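Local coordinates for protein polysialic acid O-acetyltransferase (Escherichia coli, PDB 3JQY) that transfers acetyl groups from acetyl-CoA to polysialic acid of the bacterial capsule, acting on long polymers as a trimeric left-handed beta-helix, at residues S30-D34 with S50-V55; V41-L47 with N62-D68; S186-I190 with N217-A221. All coordinates share one frame; numbering follows the deposited sequence.

Interaction 1. Residues S30-D34 with S50-V55; sequences SFSVD and SKENKV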
ATOM      1  N   SER B  30      -9.516  24.428 -18.161  1.00 22.69           N
ATOM      2  CA  SER B  30      -9.336  23.208 -17.377  1.00 17.66           C
ATOM      3  C   SER B  30      -9.012  23.487 -15.911  1.00 18.56           C
ATOM      4  O   SER B  30      -8.997  22.573 -15.099  1.00 16.87           O
ATOM      5  CB  SER B  30      -8.245  22.314 -17.981  1.00 19.26           C
ATOM      6  OG  SER B  30      -6.956  22.682 -17.512  1.00 18.05           O
ATOM      7  N   PHE B  31      -8.757  24.749 -15.577  1.00 14.64           N
ATOM      8  CA  PHE B  31      -8.369  25.107 -14.216  1.00 20.48           C
ATOM      9  C   PHE B  31      -9.430  25.901 -13.463  1.00 21.47           C
ATOM     10  O   PHE B  31     -10.168  26.702 -14.043  1.00 22.21           O
ATOM     11  CB  PHE B  31      -7.068  25.916 -14.221  1.00 20.02           C
ATOM     12  CG  PHE B  31      -5.823  25.077 -14.117  1.00 17.19           C
ATOM     13  CD1 PHE B  31      -5.195  24.900 -12.896  1.00 19.86           C
ATOM     14  CD2 PHE B  31      -5.272  24.482 -15.246  1.00 18.29           C
ATOM     15  CE1 PHE B  31      -4.046  24.138 -12.793  1.00 18.88           C
ATOM     16  CE2 PHE B  31      -4.117  23.716 -15.151  1.00 16.15           C
ATOM     17  CZ  PHE B  31      -3.504  23.542 -13.923  1.00 16.12           C
ATOM     18  N   SER B  32      -9.504  25.655 -12.162  1.00 19.16           N
ATOM     19  CA  SER B  32     -10.184  26.560 -11.254  1.00 19.70           C
ATOM     20  C   SER B  32      -9.099  27.171 -10.389  1.00 21.71           C
ATOM     21  O   SER B  32      -8.174  26.478  -9.968  1.00 22.81           O
ATOM     22  CB  SER B  32     -11.203  25.815 -10.398  1.00 26.15           C
ATOM     23  OG  SER B  32     -10.564  24.900  -9.525  1.00 36.91           O
ATOM     24  N   VAL B  33      -9.190  28.471 -10.140  1.00 17.93           N
ATOM     25  CA  VAL B  33      -8.172  29.145  -9.355  1.00 16.06           C
ATOM     26  C   VAL B  33      -8.808  29.814  -8.155  1.00 26.96           C
ATOM     27  O   VAL B  33      -9.807  30.520  -8.289  1.00 22.88           O
ATOM     28  CB  VAL B  33      -7.427  30.204 -10.189  1.00 23.98           C
ATOM     29  CG1 VAL B  33      -6.377  30.899  -9.339  1.00 27.71           C
ATOM     30  CG2 VAL B  33      -6.789  29.560 -11.415  1.00 24.38           C
ATOM     31  N   ASP B  34      -8.235  29.572  -6.982  1.00 18.68           N
ATOM     32  CA  ASP B  34      -8.674  30.234  -5.765  1.00 20.50           C
ATOM     33  C   ASP B  34      -7.479  30.897  -5.093  1.00 23.89           C
ATOM     34  O   ASP B  34      -6.484  30.247  -4.789  1.00 20.71           O
ATOM     35  CB  ASP B  34      -9.328  29.237  -4.816  1.00 23.68           C
ATOM     36  CG  ASP B  34      -9.924  29.909  -3.601  1.00 38.19           C
ATOM     37  OD1 ASP B  34     -10.602  30.946  -3.772  1.00 48.69           O
ATOM     38  OD2 ASP B  34      -9.712  29.405  -2.479  1.00 46.42           O
ATOM     39  N   SER B  50      -6.329  18.315 -21.180  1.00 15.59           N
ATOM     40  CA  SER B  50      -6.366  18.630 -19.748  1.00 11.87           C
ATOM     41  C   SER B  50      -7.777  18.834 -19.205  1.00 18.51           C
ATOM     42  O   SER B  50      -8.658  19.307 -19.920  1.00 20.64           O
ATOM     43  CB  SER B  50      -5.528  19.877 -19.473  1.00 11.58           C
ATOM     44  OG  SER B  50      -4.161  19.644 -19.767  1.00 12.79           O
ATOM     45  N   LYS B  51      -7.979  18.497 -17.933  1.00 16.24           N
ATOM     46  CA  LYS B  51      -9.290  18.643 -17.308  1.00 13.90           C
ATOM     47  C   LYS B  51      -9.226  18.590 -15.785  1.00 18.29           C
ATOM     48  O   LYS B  51      -8.344  17.946 -15.212  1.00 16.40           O
ATOM     49  CB  LYS B  51     -10.231  17.543 -17.801  1.00 17.03           C
ATOM     50  CG  LYS B  51      -9.888  16.174 -17.261  1.00 19.17           C
ATOM     51  CD  LYS B  51     -10.811  15.099 -17.835  1.00 27.06           C
ATOM     52  CE  LYS B  51     -12.258  15.347 -17.456  1.00 34.45           C
ATOM     53  NZ  LYS B  51     -13.153  14.274 -17.978  1.00 44.08           N
ATOM     54  N   GLU B  52     -10.174  19.269 -15.144  1.00 16.45           N
ATOM     55  CA  GLU B  52     -10.444  19.099 -13.719  1.00 16.36           C
ATOM     56  C   GLU B  52      -9.248  19.444 -12.841  1.00 13.70           C
ATOM     57  O   GLU B  52      -8.954  18.740 -11.872  1.00 15.82           O
ATOM     58  CB  GLU B  52     -10.911  17.669 -13.432  1.00 20.90           C
ATOM     59  CG  GLU B  52     -12.221  17.296 -14.112  1.00 26.70           C
ATOM     60  CD  GLU B  52     -13.425  17.946 -13.456  1.00 37.93           C
ATOM     61  OE1 GLU B  52     -13.262  18.553 -12.374  1.00 32.16           O
ATOM     62  OE2 GLU B  52     -14.536  17.845 -14.022  1.00 37.88           O
ATOM     63  N   ASN B  53      -8.567  20.534 -13.176  1.00 13.44           N
ATOM     64  CA  ASN B  53      -7.396  20.959 -12.414  1.00 15.88           C
ATOM     65  C   ASN B  53      -7.710  22.106 -11.464  1.00 17.32           C
ATOM     66  O   ASN B  53      -8.656  22.868 -11.683  1.00 17.17           O
ATOM     67  CB  ASN B  53      -6.275  21.361 -13.362  1.00 15.24           C
ATOM     68  CG  ASN B  53      -5.967  20.285 -14.369  1.00 15.36           C
ATOM     69  OD1 ASN B  53      -6.119  20.478 -15.584  1.00 16.97           O
ATOM     70  ND2 ASN B  53      -5.551  19.133 -13.875  1.00  9.04           N
ATOM     71  N   LYS B  54      -6.914  22.231 -10.406  1.00 14.73           N
ATOM     72  CA  LYS B  54      -7.141  23.275  -9.416  1.00 18.99           C
ATOM     73  C   LYS B  54      -5.837  23.866  -8.887  1.00 16.45           C
ATOM     74  O   LYS B  54      -4.865  23.150  -8.674  1.00 17.90           O
ATOM     75  CB  LYS B  54      -7.964  22.710  -8.256  1.00 21.95           C
ATOM     76  CG  LYS B  54      -9.368  22.266  -8.658  1.00 27.50           C
ATOM     77  CD  LYS B  54      -9.837  21.049  -7.860  1.00 43.79           C
ATOM     78  CE  LYS B  54      -9.757  21.283  -6.358  1.00 43.10           C
ATOM     79  NZ  LYS B  54     -10.493  22.508  -5.940  1.00 54.93           N
ATOM     80  N   VAL B  55      -5.827  25.181  -8.690  1.00 20.38           N
ATOM     81  CA  VAL B  55      -4.732  25.834  -7.991  1.00 18.41           C
ATOM     82  C   VAL B  55      -5.315  26.637  -6.830  1.00 19.47           C
ATOM     83  O   VAL B  55      -6.317  27.344  -6.980  1.00 17.97           O
ATOM     84  CB  VAL B  55      -3.883  26.725  -8.920  1.00 18.95           C
ATOM     85  CG1 VAL B  55      -4.737  27.783  -9.578  1.00 25.42           C
ATOM     86  CG2 VAL B  55      -2.737  27.375  -8.142  1.00 17.83           C
TER

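Interaction 2. Residues V41-L47 with N62-D68; sequences VFVCGDL and NKLIIED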
ATOM      1  N   VAL B  41       1.088  34.535  -8.655  1.00 13.67           N
ATOM      2  CA  VAL B  41       1.119  34.492 -10.108  1.00 13.11           C
ATOM      3  C   VAL B  41       0.922  33.076 -10.636  1.00 14.47           C
ATOM      4  O   VAL B  41       1.569  32.146 -10.176  1.00 15.00           O
ATOM      5  CB  VAL B  41       2.452  35.044 -10.641  1.00 18.14           C
ATOM      6  CG1 VAL B  41       2.551  34.843 -12.132  1.00 18.46           C
ATOM      7  CG2 VAL B  41       2.591  36.523 -10.277  1.00 14.78           C
ATOM      8  N   PHE B  42       0.017  32.929 -11.596  1.00 12.19           N
ATOM      9  CA  PHE B  42      -0.193  31.666 -12.284  1.00 14.74           C
ATOM     10  C   PHE B  42       0.024  31.942 -13.764  1.00 15.62           C
ATOM     11  O   PHE B  42      -0.708  32.733 -14.363  1.00 18.12           O
ATOM     12  CB  PHE B  42      -1.614  31.158 -12.005  1.00 12.44           C
ATOM     13  CG  PHE B  42      -1.993  29.906 -12.758  1.00 13.30           C
ATOM     14  CD1 PHE B  42      -1.043  28.957 -13.103  1.00 13.73           C
ATOM     15  CD2 PHE B  42      -3.314  29.671 -13.101  1.00 18.02           C
ATOM     16  CE1 PHE B  42      -1.407  27.802 -13.779  1.00 15.74           C
ATOM     17  CE2 PHE B  42      -3.681  28.521 -13.785  1.00 18.43           C
ATOM     18  CZ  PHE B  42      -2.729  27.584 -14.113  1.00 16.83           C
ATOM     19  N   VAL B  43       1.057  31.332 -14.338  1.00 12.17           N
ATOM     20  CA  VAL B  43       1.328  31.459 -15.765  1.00 13.67           C
ATOM     21  C   VAL B  43       1.105  30.100 -16.405  1.00 16.64           C
ATOM     22  O   VAL B  43       1.765  29.126 -16.044  1.00 16.07           O
ATOM     23  CB  VAL B  43       2.773  31.913 -16.032  1.00 19.55           C
ATOM     24  CG1 VAL B  43       3.026  32.019 -17.530  1.00 26.31           C
ATOM     25  CG2 VAL B  43       3.046  33.246 -15.344  1.00 22.10           C
ATOM     26  N   CYS B  44       0.164  30.031 -17.342  1.00 16.14           N
ATOM     27  CA  CYS B  44      -0.229  28.746 -17.905  1.00 16.48           C
ATOM     28  C   CYS B  44      -0.205  28.784 -19.425  1.00 15.12           C
ATOM     29  O   CYS B  44      -0.842  29.638 -20.040  1.00 15.99           O
ATOM     30  CB  CYS B  44      -1.626  28.370 -17.417  1.00 15.51           C
ATOM     31  SG  CYS B  44      -2.060  26.640 -17.695  1.00 18.62           S
ATOM     32  N   GLY B  45       0.530  27.853 -20.023  1.00 15.23           N
ATOM     33  CA  GLY B  45       0.627  27.766 -21.468  1.00 16.25           C
ATOM     34  C   GLY B  45      -0.578  27.107 -22.113  1.00 14.39           C
ATOM     35  O   GLY B  45      -1.621  26.919 -21.484  1.00 14.13           O
ATOM     36  N   ASP B  46      -0.438  26.766 -23.388  1.00 12.28           N
ATOM     37  CA  ASP B  46      -1.503  26.072 -24.099  1.00 11.70           C
ATOM     38  C   ASP B  46      -1.420  24.584 -23.796  1.00 13.91           C
ATOM     39  O   ASP B  46      -0.553  23.888 -24.313  1.00 14.90           O
ATOM     40  CB  ASP B  46      -1.386  26.335 -25.596  1.00 14.35           C
ATOM     41  CG  ASP B  46      -1.701  27.775 -25.948  1.00 16.84           C
ATOM     42  OD1 ASP B  46      -2.752  28.270 -25.498  1.00 24.37           O
ATOM     43  OD2 ASP B  46      -0.907  28.412 -26.667  1.00 17.67           O
ATOM     44  N   LEU B  47      -2.323  24.106 -22.948  1.00 13.84           N
ATOM     45  CA  LEU B  47      -2.257  22.734 -22.469  1.00 13.38           C
ATOM     46  C   LEU B  47      -2.910  21.781 -23.453  1.00 15.27           C
ATOM     47  O   LEU B  47      -3.614  22.203 -24.367  1.00 18.44           O
ATOM     48  CB  LEU B  47      -2.945  22.610 -21.112  1.00 15.91           C
ATOM     49  CG  LEU B  47      -2.442  23.593 -20.052  1.00 17.60           C
ATOM     50  CD1 LEU B  47      -3.181  23.348 -18.746  1.00 19.16           C
ATOM     51  CD2 LEU B  47      -0.932  23.474 -19.873  1.00 12.68           C
ATOM     52  N   ASN B  62       3.550  33.641  -4.295  1.00 13.04           N
ATOM     53  CA  ASN B  62       3.803  32.316  -4.854  1.00 16.13           C
ATOM     54  C   ASN B  62       3.762  32.374  -6.369  1.00 12.40           C
ATOM     55  O   ASN B  62       3.182  33.288  -6.942  1.00 13.55           O
ATOM     56  CB  ASN B  62       2.740  31.336  -4.370  1.00 12.08           C
ATOM     57  CG  ASN B  62       2.708  31.217  -2.863  1.00 13.38           C
ATOM     58  OD1 ASN B  62       1.777  31.683  -2.207  1.00 19.24           O
ATOM     59  ND2 ASN B  62       3.729  30.597  -2.307  1.00  9.27           N
ATOM     60  N   LYS B  63       4.376  31.392  -7.019  1.00 11.03           N
ATOM     61  CA  LYS B  63       4.313  31.309  -8.472  1.00 10.98           C
ATOM     62  C   LYS B  63       4.123  29.880  -8.963  1.00 12.26           C
ATOM     63  O   LYS B  63       4.846  28.968  -8.551  1.00 12.98           O
ATOM     64  CB  LYS B  63       5.556  31.923  -9.113  1.00 12.04           C
ATOM     65  CG  LYS B  63       5.405  32.150 -10.628  1.00 17.22           C
ATOM     66  CD  LYS B  63       6.586  32.927 -11.203  1.00 21.39           C
ATOM     67  CE  LYS B  63       6.406  33.200 -12.690  1.00 22.93           C
ATOM     68  NZ  LYS B  63       7.567  33.945 -13.253  1.00 28.21           N
ATOM     69  N   LEU B  64       3.134  29.703  -9.834  1.00 11.23           N
ATOM     70  CA  LEU B  64       2.923  28.446 -10.547  1.00 10.19           C
ATOM     71  C   LEU B  64       3.121  28.703 -12.034  1.00 10.53           C
ATOM     72  O   LEU B  64       2.476  29.586 -12.604  1.00 14.15           O
ATOM     73  CB  LEU B  64       1.513  27.912 -10.307  1.00 10.75           C
ATOM     74  CG  LEU B  64       1.071  26.730 -11.179  1.00  9.11           C
ATOM     75  CD1 LEU B  64       1.989  25.541 -10.966  1.00 13.48           C
ATOM     76  CD2 LEU B  64      -0.377  26.352 -10.901  1.00 13.23           C
ATOM     77  N   ILE B  65       4.014  27.932 -12.644  1.00  9.20           N
ATOM     78  CA  ILE B  65       4.276  28.013 -14.076  1.00  9.80           C
ATOM     79  C   ILE B  65       4.026  26.646 -14.691  1.00 11.40           C
ATOM     80  O   ILE B  65       4.633  25.654 -14.279  1.00 12.93           O
ATOM     81  CB  ILE B  65       5.749  28.351 -14.359  1.00 11.82           C
ATOM     82  CG1 ILE B  65       6.104  29.732 -13.817  1.00 16.43           C
ATOM     83  CG2 ILE B  65       6.043  28.251 -15.869  1.00 15.67           C
ATOM     84  CD1 ILE B  65       7.596  29.965 -13.732  1.00 24.18           C
ATOM     85  N   ILE B  66       3.129  26.585 -15.665  1.00 12.14           N
ATOM     86  CA  ILE B  66       2.918  25.344 -16.400  1.00  9.56           C
ATOM     87  C   ILE B  66       3.099  25.644 -17.879  1.00 15.27           C
ATOM     88  O   ILE B  66       2.425  26.513 -18.425  1.00 14.92           O
ATOM     89  CB  ILE B  66       1.504  24.778 -16.168  1.00 10.51           C
ATOM     90  CG1 ILE B  66       1.227  24.604 -14.672  1.00 11.30           C
ATOM     91  CG2 ILE B  66       1.332  23.454 -16.926  1.00 12.85           C
ATOM     92  CD1 ILE B  66      -0.124  23.997 -14.361  1.00 14.26           C
ATOM     93  N   GLU B  67       4.011  24.928 -18.528  1.00 11.82           N
ATOM     94  CA  GLU B  67       4.399  25.274 -19.893  1.00 13.19           C
ATOM     95  C   GLU B  67       3.447  24.724 -20.958  1.00 12.08           C
ATOM     96  O   GLU B  67       2.515  23.979 -20.652  1.00 12.08           O
ATOM     97  CB  GLU B  67       5.847  24.851 -20.155  1.00 11.62           C
ATOM     98  CG  GLU B  67       6.830  25.495 -19.168  1.00 15.22           C
ATOM     99  CD  GLU B  67       8.283  25.209 -19.489  1.00 20.40           C
ATOM    100  OE1 GLU B  67       8.549  24.418 -20.420  1.00 18.76           O
ATOM    101  OE2 GLU B  67       9.165  25.790 -18.810  1.00 21.04           O
ATOM    102  N   ASP B  68       3.676  25.131 -22.205  1.00 15.78           N
ATOM    103  CA  ASP B  68       2.887  24.646 -23.335  1.00 14.03           C
ATOM    104  C   ASP B  68       2.962  23.122 -23.413  1.00 16.29           C
ATOM    105  O   ASP B  68       3.978  22.516 -23.043  1.00 16.25           O
ATOM    106  CB  ASP B  68       3.426  25.224 -24.647  1.00 13.86           C
ATOM    107  CG  ASP B  68       2.995  26.667 -24.897  1.00 18.65           C
ATOM    108  OD1 ASP B  68       2.132  27.197 -24.163  1.00 18.71           O
ATOM    109  OD2 ASP B  68       3.525  27.273 -25.855  1.00 22.94           O
TER
HETATM  110  O   HOH W   1       1.446  28.334 -27.652  1.00 21.61           O

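Interaction 3. Residues S186-I190 with N217-A221; sequences SGSVI and NIIWA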
ATOM      1  N   SER B 186      20.439   9.109 -12.299  1.00 12.96           N
ATOM      2  CA  SER B 186      19.901   8.964 -13.649  1.00 12.07           C
ATOM      3  C   SER B 186      19.958   7.516 -14.139  1.00 14.34           C
ATOM      4  O   SER B 186      20.916   6.795 -13.864  1.00 13.95           O
ATOM      5  CB  SER B 186      20.678   9.898 -14.596  1.00 16.10           C
ATOM      6  OG  SER B 186      20.176   9.839 -15.913  1.00 18.65           O
ATOM      7  N   GLY B 187      18.915   7.087 -14.846  1.00 12.28           N
ATOM      8  CA  GLY B 187      18.872   5.746 -15.405  1.00 13.21           C
ATOM      9  C   GLY B 187      18.408   4.670 -14.446  1.00 11.76           C
ATOM     10  O   GLY B 187      18.286   3.499 -14.815  1.00 13.77           O
ATOM     11  N   SER B 188      18.161   5.057 -13.205  1.00 12.12           N
ATOM     12  CA  SER B 188      17.824   4.076 -12.181  1.00  9.86           C
ATOM     13  C   SER B 188      16.343   3.715 -12.166  1.00 10.46           C
ATOM     14  O   SER B 188      15.507   4.400 -12.774  1.00 11.42           O
ATOM     15  CB  SER B 188      18.277   4.572 -10.809  1.00 13.78           C
ATOM     16  OG  SER B 188      19.690   4.648 -10.773  1.00 13.85           O
ATOM     17  N   VAL B 189      16.041   2.636 -11.454  1.00 10.76           N
ATOM     18  CA  VAL B 189      14.698   2.069 -11.384  1.00 11.76           C
ATOM     19  C   VAL B 189      14.338   1.815  -9.928  1.00 12.06           C
ATOM     20  O   VAL B 189      15.104   1.182  -9.199  1.00 11.09           O
ATOM     21  CB  VAL B 189      14.643   0.732 -12.124  1.00 13.11           C
ATOM     22  CG1 VAL B 189      13.280   0.076 -11.946  1.00 13.94           C
ATOM     23  CG2 VAL B 189      14.978   0.911 -13.597  1.00 11.81           C
ATOM     24  N   ILE B 190      13.188   2.321  -9.489  1.00 10.37           N
ATOM     25  CA  ILE B 190      12.696   2.008  -8.146  1.00  8.56           C
ATOM     26  C   ILE B 190      11.549   1.013  -8.273  1.00 13.59           C
ATOM     27  O   ILE B 190      10.564   1.273  -8.967  1.00 12.38           O
ATOM     28  CB  ILE B 190      12.196   3.259  -7.385  1.00  9.84           C
ATOM     29  CG1 ILE B 190      13.289   4.332  -7.314  1.00 11.59           C
ATOM     30  CG2 ILE B 190      11.723   2.873  -5.980  1.00 13.00           C
ATOM     31  CD1 ILE B 190      14.587   3.854  -6.663  1.00 12.55           C
ATOM     32  N   ASN B 217      24.541  -1.469 -12.492  1.00 15.74           N
ATOM     33  CA  ASN B 217      24.896  -1.475 -13.905  1.00 17.58           C
ATOM     34  C   ASN B 217      23.701  -1.745 -14.806  1.00 17.09           C
ATOM     35  O   ASN B 217      23.800  -2.527 -15.748  1.00 17.51           O
ATOM     36  CB  ASN B 217      25.980  -2.520 -14.173  1.00 17.32           C
ATOM     37  CG  ASN B 217      27.247  -2.269 -13.373  1.00 25.48           C
ATOM     38  OD1 ASN B 217      27.855  -3.197 -12.838  1.00 31.97           O
ATOM     39  ND2 ASN B 217      27.644  -1.010 -13.283  1.00 18.57           N
ATOM     40  N   ILE B 218      22.574  -1.096 -14.526  1.00 16.04           N
ATOM     41  CA  ILE B 218      21.386  -1.268 -15.359  1.00 14.50           C
ATOM     42  C   ILE B 218      20.831   0.055 -15.871  1.00 16.35           C
ATOM     43  O   ILE B 218      21.194   1.129 -15.388  1.00 14.76           O
ATOM     44  CB  ILE B 218      20.259  -2.023 -14.603  1.00 14.05           C
ATOM     45  CG1 ILE B 218      19.821  -1.246 -13.356  1.00 18.78           C
ATOM     46  CG2 ILE B 218      20.720  -3.408 -14.212  1.00 20.55           C
ATOM     47  CD1 ILE B 218      18.716  -0.246 -13.600  1.00 15.69           C
ATOM     48  N   ILE B 219      19.944  -0.047 -16.855  1.00 13.67           N
ATOM     49  CA  ILE B 219      19.203   1.090 -17.385  1.00 12.71           C
ATOM     50  C   ILE B 219      17.894   0.540 -17.958  1.00 14.75           C
ATOM     51  O   ILE B 219      17.831  -0.626 -18.348  1.00 18.46           O
ATOM     52  CB  ILE B 219      20.008   1.843 -18.467  1.00 13.26           C
ATOM     53  CG1 ILE B 219      19.435   3.246 -18.686  1.00 13.21           C
ATOM     54  CG2 ILE B 219      20.049   1.052 -19.779  1.00 17.42           C
ATOM     55  CD1 ILE B 219      20.343   4.161 -19.499  1.00 15.61           C
ATOM     56  N   TRP B 220      16.856   1.369 -17.992  1.00 14.86           N
ATOM     57  CA  TRP B 220      15.521   0.934 -18.420  1.00 12.40           C
ATOM     58  C   TRP B 220      15.106   1.633 -19.707  1.00 13.38           C
ATOM     59  O   TRP B 220      15.735   2.603 -20.124  1.00 12.29           O
ATOM     60  CB  TRP B 220      14.499   1.265 -17.326  1.00 11.54           C
ATOM     61  CG  TRP B 220      14.426   2.746 -17.079  1.00 11.85           C
ATOM     62  CD1 TRP B 220      15.292   3.495 -16.335  1.00 12.42           C
ATOM     63  CD2 TRP B 220      13.463   3.662 -17.619  1.00 12.81           C
ATOM     64  NE1 TRP B 220      14.922   4.820 -16.365  1.00 11.21           N
ATOM     65  CE2 TRP B 220      13.803   4.951 -17.147  1.00 10.89           C
ATOM     66  CE3 TRP B 220      12.338   3.517 -18.441  1.00 16.02           C
ATOM     67  CZ2 TRP B 220      13.055   6.088 -17.469  1.00 10.95           C
ATOM     68  CZ3 TRP B 220      11.599   4.655 -18.769  1.00 13.34           C
ATOM     69  CH2 TRP B 220      11.963   5.918 -18.285  1.00 15.10           C
ATOM     70  N   ALA B 221      14.039   1.140 -20.331  1.00 13.27           N
ATOM     71  CA  ALA B 221      13.432   1.832 -21.463  1.00 14.86           C
ATOM     72  C   ALA B 221      11.915   1.724 -21.392  1.00 15.81           C
ATOM     73  O   ALA B 221      11.373   0.829 -20.736  1.00 18.43           O
ATOM     74  CB  ALA B 221      13.950   1.270 -22.786  1.00 18.11           C
TER

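Interaction 1. Residues S30-D34 with S50-V55
Val55 holds CG1 between its backbone N and its carbonyl carbon (chi1 58°), while Val33 sets CG2 beside its own backbone N. These two rotations push the methyls together: Val33 CG2 and Val55 CG1 are 3.3 Å apart, closer than two methyls normally sit, with the side chains lying side by side and pointing the same way. Further back on this face, the Phe31 ring leans across to Asn53 and takes its CB almost exactly over the middle. The distance from Asn53 CB to the centroid of the Phe31 ring is 3.4 Å, only 6° off the ring normal, a CH-pi contact; Val55 N sits at the edge of the same ring. Beneath the side chains, strands 31-34 and 53-55 run parallel, joined by four backbone hydrogen bonds. Asn53 gives its N-H to Ser30 O (2.8 Å) and takes that of Ser32 on its own O; Val55 likewise donates to Ser32 O and accepts from Asp34 N (2.9 Å). The other face, with Ser32 and Lys54, is more polar and more open. Leu47, Ile66 and Phe42 surround the Phe31 ring and Leu64 meets Val55, which makes the phenylalanine and valine face the inward one. Asp34 OD2 hydrogen-bonds with Gln56, beyond the pair. The two strands are stacked rungs near the N-terminal end of the beta-helix. Main-chain bonds thus fix the rung alignment, whereas the side chains of Val33 and Val55 meet through carbon contacts alone, and the ring accepts a C-H over its face.

Interaction 2. Residues V41-L47 with N62-D68
Phe42 and Leu64 lie side by side on the tightly packed face. Strands 41-44 and 63-66 are neighbouring parallel rungs of the left-handed beta-helix, and Phe42, Leu64 and Ile66 face its interior. With CG anti to the backbone N (chi1 170°), the Leu64 branch runs alongside the ring and its CD2 comes to 3.4 Å from Phe42 CE1; Leu64 O and Ile66 CD1 lie at the ring's edge. The Leu47 and Ile66 side chains cross at about a right angle, with CD2 of the first 3.7 Å from CG2 of the second. Five backbone hydrogen bonds join the segments, among them Val43 N to Leu64 O at 2.8 Å. Outward, the packing is looser: Val41 CB and Lys63 CG are 4.1 Å apart. Past the strands, Asp46 N donates to Asp68 OD1 (2.7 Å) from the anti side, 34° out of the carboxylate plane. The same oxygen is 3.1 Å from Gly45 CA, where a side chain would clash. The two carboxylates stand nearly parallel at the solvent edge, and one water donates to OD2 of both. Asp46 OD1 also forms a salt bridge with Lys26. The backbone N-H, bridging water and that lysine probably offset part of the like-charge repulsion.

Interaction 3. Residues S186-I190 with N217-A221
The Trp220 indole meets Gly187 with its edge: Gly187 O lies near the ring plane, 3.4 Å from Trp220 CD1. The ring is stacked with that of Tyr169, while Val189 CG2 approaches obliquely and is 3.8 Å from Trp220 CB. Ser188 O also stands at a slant to the ring, but Trp220 NE1 has its hydrogen bond with a partner outside the pair. The indole comes to this place because CG sits between the backbone N and the carbonyl carbon (chi1 62°). Gly187 O is buried with no hydrogen-bonding partner in the model; the CD1 corner of the indole, Ile219 CA, 3.6 Å from this oxygen, and Ile219 CG1 close around it. Gly187 itself has a positive phi of 83°, at which a CB would jam against the preceding carbonyl oxygen. On the apolar side, Ile218 CD1 reaches Val189 CG2 at 3.9 Å. Replacing Trp220 with an alanine would probably cost Tyr169 its stacking partner and open a gap beside Gly187 O. Ile219 also packs on Cys235 of helix 233-245, Val189 and Ile218 both rest on Ile149 of a neighbouring subunit, and Ile219 and Trp220 pair in an antiparallel ladder with a strand of that subunit, continuing the sheet across the interface. Ile218 is also close to Lys215, which probably binds acetyl-CoA. The arrangement joins a late turn of a left-handed beta-helix to the segment after its last coils, at a subunit interface of a trimeric hexapeptide-repeat acyltransferase.

Interactions 1 and 2 belong to the same N-terminal coils, on two different sheets of the beta-helix, and their segments alternate along the chain. Their centres are 11 Å apart, and their inward side chains meet in one shared interior, as where Phe31 CZ is 3.4 Å from Ile66 CD1. Each is a partly buried, parallel rung pair with a hydrogen-bonded backbone. Interaction 1 has a polar outer face of Ser32 and Lys54; interaction 2 is mainly aliphatic outside, with a water-bridged pair of carboxylates at one end. Interaction 3 lies on the opposite side of the chain's centre, about 34 Å and 31 Å away between centres. It is wholly buried, relies on van der Waals packing, and borders another subunit.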